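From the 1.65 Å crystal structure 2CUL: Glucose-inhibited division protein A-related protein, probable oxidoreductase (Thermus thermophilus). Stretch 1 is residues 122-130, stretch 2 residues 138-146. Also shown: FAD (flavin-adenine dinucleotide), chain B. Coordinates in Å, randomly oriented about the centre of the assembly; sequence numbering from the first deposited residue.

Stretch 1, residues 122-130: GSFLGARLF
Stretch 2, residues 138-146: AGRLSEASY

In residues 122-130, Arg128 to Phe130 are strand, which continues later in the chain. Gly122 (phi/psi 50/-131) and Gly126 (60/33) take positive phi, which favours glycine; Ser123 lies at -96/27, Phe124 at -97/7 and Leu125 at -98/117. In the second stretch, extended Ala138 (-150/142) gives way to a corner at Gly139 (-85/-14). Arg140 is extended again (-162/157) and opens a type II turn through Leu141 (-47/127) and Ser142 (65/12), closed by Glu143 N to Arg140 O at 2.9 Å. A weak bond from Gly139 N to Glu143 O (3.1 Å) adds to it. No backbone-to-backbone hydrogen bond joins the stretches; their nearest CA atoms are those of Phe124 and Gly139, 4.4 Å apart.

The Phe124 ring (chi1 m, chi2 -100°) is the centrepiece. Gly139 CA sits 3.7 Å from its centroid, 11° off the normal, a CH-pi contact that glycine alone allows: an ideal CB would lie 2.6 Å from Phe124 CG. The opposite face meets the FAD ribose at C2B.

Two serine hydroxyls satisfy backbone carbonyls in this buried setting. Ser123 (p) donates from OG to Gly139 O at 2.8 Å, and Ser145 (t) from OG to Phe124 O at 2.6 Å.

Arg140 (t, t, p) lays a guanidinium face against Phe124, NH2 lying 3.9 Å from CE2. Its charge is paired with Glu143 (m, t) through NE to OE2 at 2.7 Å and NH2 to OE1 at 2.9 Å, while NH1 donates to phosphate oxygen O1A of FAD at 3.0 Å.

Smaller apolar groups fill the remainder. Ala127 CB fits 3.3 Å from Ala138 O and 4.1 Å from Ser145 CB. Leu129 (t, t) reaches farther, its CD1 4.0 Å from Ala138 CB and 3.6 Å from Leu141 N.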

# COMPACT_ATOMS: atom_id res chain seq x y z
N GLY A 122 -0.32 -2.10 3.79
CA GLY A 122 0.46 -3.18 4.37
C GLY A 122 0.19 -3.55 5.81
O GLY A 122 -0.96 -3.75 6.21
N SER A 123 1.26 -3.64 6.59
CA SER A 123 1.19 -4.02 8.00
C SER A 123 1.16 -2.81 8.94
O SER A 123 1.57 -2.91 10.09
CB SER A 123 2.41 -4.88 8.34
OG SER A 123 3.62 -4.25 7.91
N PHE A 124 0.65 -1.68 8.45
CA PHE A 124 0.63 -0.47 9.25
C PHE A 124 -0.65 -0.13 10.01
O PHE A 124 -0.76 0.95 10.59
CB PHE A 124 1.04 0.72 8.38
CG PHE A 124 2.50 0.71 8.01
CD1 PHE A 124 3.41 1.51 8.69
CD2 PHE A 124 2.97 -0.14 7.00
CE1 PHE A 124 4.77 1.46 8.38
CE2 PHE A 124 4.33 -0.19 6.69
CZ PHE A 124 5.23 0.61 7.38
N LEU A 125 -1.63 -1.03 10.01
CA LEU A 125 -2.86 -0.79 10.75
C LEU A 125 -2.75 -1.52 12.09
O LEU A 125 -2.63 -2.74 12.12
CB LEU A 125 -4.07 -1.33 9.98
CG LEU A 125 -4.44 -0.68 8.65
CD1 LEU A 125 -5.62 -1.43 8.04
CD2 LEU A 125 -4.80 0.78 8.85
N GLY A 126 -2.77 -0.77 13.19
CA GLY A 126 -2.67 -1.37 14.51
C GLY A 126 -1.37 -2.14 14.70
O GLY A 126 -1.32 -3.14 15.41
N ALA A 127 -0.31 -1.65 14.07
CA ALA A 127 0.99 -2.29 14.12
C ALA A 127 1.69 -2.26 15.47
O ALA A 127 1.71 -1.24 16.16
CB ALA A 127 1.91 -1.68 13.07
N ARG A 128 2.26 -3.40 15.84
CA ARG A 128 3.01 -3.55 17.08
C ARG A 128 4.26 -4.32 16.68
O ARG A 128 4.17 -5.48 16.26
CB ARG A 128 2.22 -4.33 18.13
CG ARG A 128 0.84 -3.76 18.41
CD ARG A 128 0.15 -4.53 19.52
NE ARG A 128 0.65 -4.15 20.83
CZ ARG A 128 0.33 -4.76 21.97
NH1 ARG A 128 -0.49 -5.80 21.95
NH2 ARG A 128 0.82 -4.33 23.12
N LEU A 129 5.41 -3.68 16.80
CA LEU A 129 6.68 -4.30 16.43
C LEU A 129 7.42 -4.75 17.69
O LEU A 129 7.75 -3.93 18.55
CB LEU A 129 7.52 -3.31 15.63
CG LEU A 129 8.76 -3.85 14.90
CD1 LEU A 129 9.12 -2.90 13.77
CD2 LEU A 129 9.92 -4.01 15.88
N PHE A 130 7.65 -6.05 17.78
CA PHE A 130 8.33 -6.65 18.93
C PHE A 130 9.80 -6.92 18.60
O PHE A 130 10.12 -7.84 17.84
CB PHE A 130 7.63 -7.96 19.31
CG PHE A 130 6.17 -7.79 19.59
CD1 PHE A 130 5.73 -7.36 20.84
CD2 PHE A 130 5.23 -8.02 18.60
CE1 PHE A 130 4.37 -7.16 21.09
CE2 PHE A 130 3.87 -7.82 18.84
CZ PHE A 130 3.44 -7.39 20.09
N ALA A 138 5.05 0.44 14.93
CA ALA A 138 5.66 0.52 13.61
C ALA A 138 5.30 -0.68 12.75
O ALA A 138 5.24 -1.81 13.24
CB ALA A 138 7.17 0.61 13.75
N GLY A 139 5.07 -0.44 11.46
CA GLY A 139 4.72 -1.52 10.55
C GLY A 139 5.92 -2.27 10.01
O GLY A 139 5.79 -3.35 9.44
N ARG A 140 7.10 -1.68 10.19
CA ARG A 140 8.36 -2.26 9.73
C ARG A 140 9.46 -1.53 10.51
O ARG A 140 9.24 -0.42 10.99
CB ARG A 140 8.52 -2.06 8.22
CG ARG A 140 9.81 -2.59 7.60
CD ARG A 140 9.65 -2.81 6.09
NE ARG A 140 9.01 -1.65 5.48
CZ ARG A 140 7.93 -1.70 4.71
NH1 ARG A 140 7.35 -2.86 4.43
NH2 ARG A 140 7.39 -0.57 4.26
N LEU A 141 10.63 -2.14 10.64
CA LEU A 141 11.72 -1.52 11.39
C LEU A 141 11.94 -0.05 11.02
O LEU A 141 12.09 0.30 9.85
CB LEU A 141 13.01 -2.31 11.18
CG LEU A 141 14.19 -1.89 12.06
CD1 LEU A 141 13.79 -1.93 13.52
CD2 LEU A 141 15.38 -2.80 11.80
N SER A 142 11.94 0.80 12.05
CA SER A 142 12.16 2.24 11.88
C SER A 142 11.10 2.99 11.09
O SER A 142 11.31 4.15 10.71
CB SER A 142 13.53 2.48 11.24
OG SER A 142 14.57 1.96 12.06
N GLU A 143 9.97 2.34 10.83
CA GLU A 143 8.88 2.97 10.08
C GLU A 143 7.63 3.05 10.95
O GLU A 143 6.87 2.09 11.06
CB GLU A 143 8.59 2.17 8.81
CG GLU A 143 9.73 2.21 7.81
CD GLU A 143 9.46 1.39 6.57
OE1 GLU A 143 8.35 1.51 6.02
OE2 GLU A 143 10.35 0.63 6.14
N ALA A 144 7.43 4.21 11.56
CA ALA A 144 6.29 4.44 12.44
C ALA A 144 4.93 4.29 11.77
O ALA A 144 4.80 4.45 10.55
CB ALA A 144 6.40 5.82 13.07
N SER A 145 3.93 3.97 12.58
CA SER A 145 2.56 3.80 12.13
C SER A 145 1.67 4.79 12.88
O SER A 145 1.65 4.80 14.11
CB SER A 145 2.09 2.37 12.42
OG SER A 145 0.68 2.27 12.34
N TYR A 146 0.97 5.63 12.13
CA TYR A 146 0.05 6.61 12.70
C TYR A 146 -1.26 5.86 12.95
O TYR A 146 -1.75 5.15 12.08
CB TYR A 146 -0.19 7.76 11.72
CG TYR A 146 0.90 8.82 11.71
CD1 TYR A 146 2.22 8.50 11.40
CD2 TYR A 146 0.59 10.16 11.98
CE1 TYR A 146 3.22 9.48 11.37
CE2 TYR A 146 1.58 11.15 11.94
CZ TYR A 146 2.88 10.80 11.63
OH TYR A 146 3.85 11.78 11.59
PA FAD B . 4.15 -2.31 2.33
O1A FAD B . 4.49 -2.39 3.76
O2A FAD B . 5.16 -2.72 1.32
O5B FAD B . 3.70 -0.83 1.97
C5B FAD B . 2.73 -0.16 2.77
C4B FAD B . 2.95 1.33 2.54
O4B FAD B . 1.80 2.01 3.04
C3B FAD B . 4.17 1.92 3.28
O3B FAD B . 4.99 2.69 2.42
C2B FAD B . 3.54 2.73 4.38
O2B FAD B . 4.32 3.76 4.92
C1B FAD B . 2.24 3.18 3.71
N9A FAD B . 1.18 3.60 4.63
C8A FAD B . 0.60 2.84 5.62
N7A FAD B . -0.34 3.51 6.28
C5A FAD B . -0.35 4.76 5.69
C6A FAD B . -1.13 5.91 5.94
N6A FAD B . -2.06 5.99 6.88
N1A FAD B . -0.89 7.03 5.15
C2A FAD B . 0.07 6.98 4.17
N3A FAD B . 0.85 5.90 3.88
C4A FAD B . 0.59 4.82 4.66
N1 FAD B . 7.61 -10.87 2.34
C2 FAD B . 8.73 -11.32 1.67
O2 FAD B . 8.66 -11.68 0.52
N3 FAD B . 9.95 -11.35 2.35
C4 FAD B . 10.12 -10.95 3.66
O4 FAD B . 11.24 -11.00 4.21
C4X FAD B . 8.97 -10.50 4.35
N5 FAD B . 9.06 -10.10 5.67
C5X FAD B . 7.94 -9.65 6.35
C6 FAD B . 8.06 -9.25 7.68
C7 FAD B . 6.96 -8.79 8.42
C7M FAD B . 7.15 -8.37 9.86
C8 FAD B . 5.67 -8.72 7.77
C8M FAD B . 4.45 -8.23 8.48
C9 FAD B . 5.54 -9.13 6.42
C9A FAD B . 6.66 -9.60 5.68
N10 FAD B . 6.57 -10.02 4.31
C10 FAD B . 7.72 -10.47 3.64
C1' FAD B . 5.25 -10.01 3.55
C2' FAD B . 5.01 -8.92 2.48
O2' FAD B . 5.74 -9.24 1.32
C3' FAD B . 5.41 -7.51 2.96
O3' FAD B . 4.69 -7.14 4.13
C4' FAD B . 5.13 -6.42 1.91
O4' FAD B . 5.78 -5.20 2.26
C5' FAD B . 3.61 -6.21 1.80
O5' FAD B . 3.33 -5.23 0.79
P FAD B . 2.26 -4.08 0.99
O1P FAD B . 2.27 -3.35 -0.29
O2P FAD B . 0.94 -4.65 1.42
O3P FAD B . 2.80 -3.19 2.16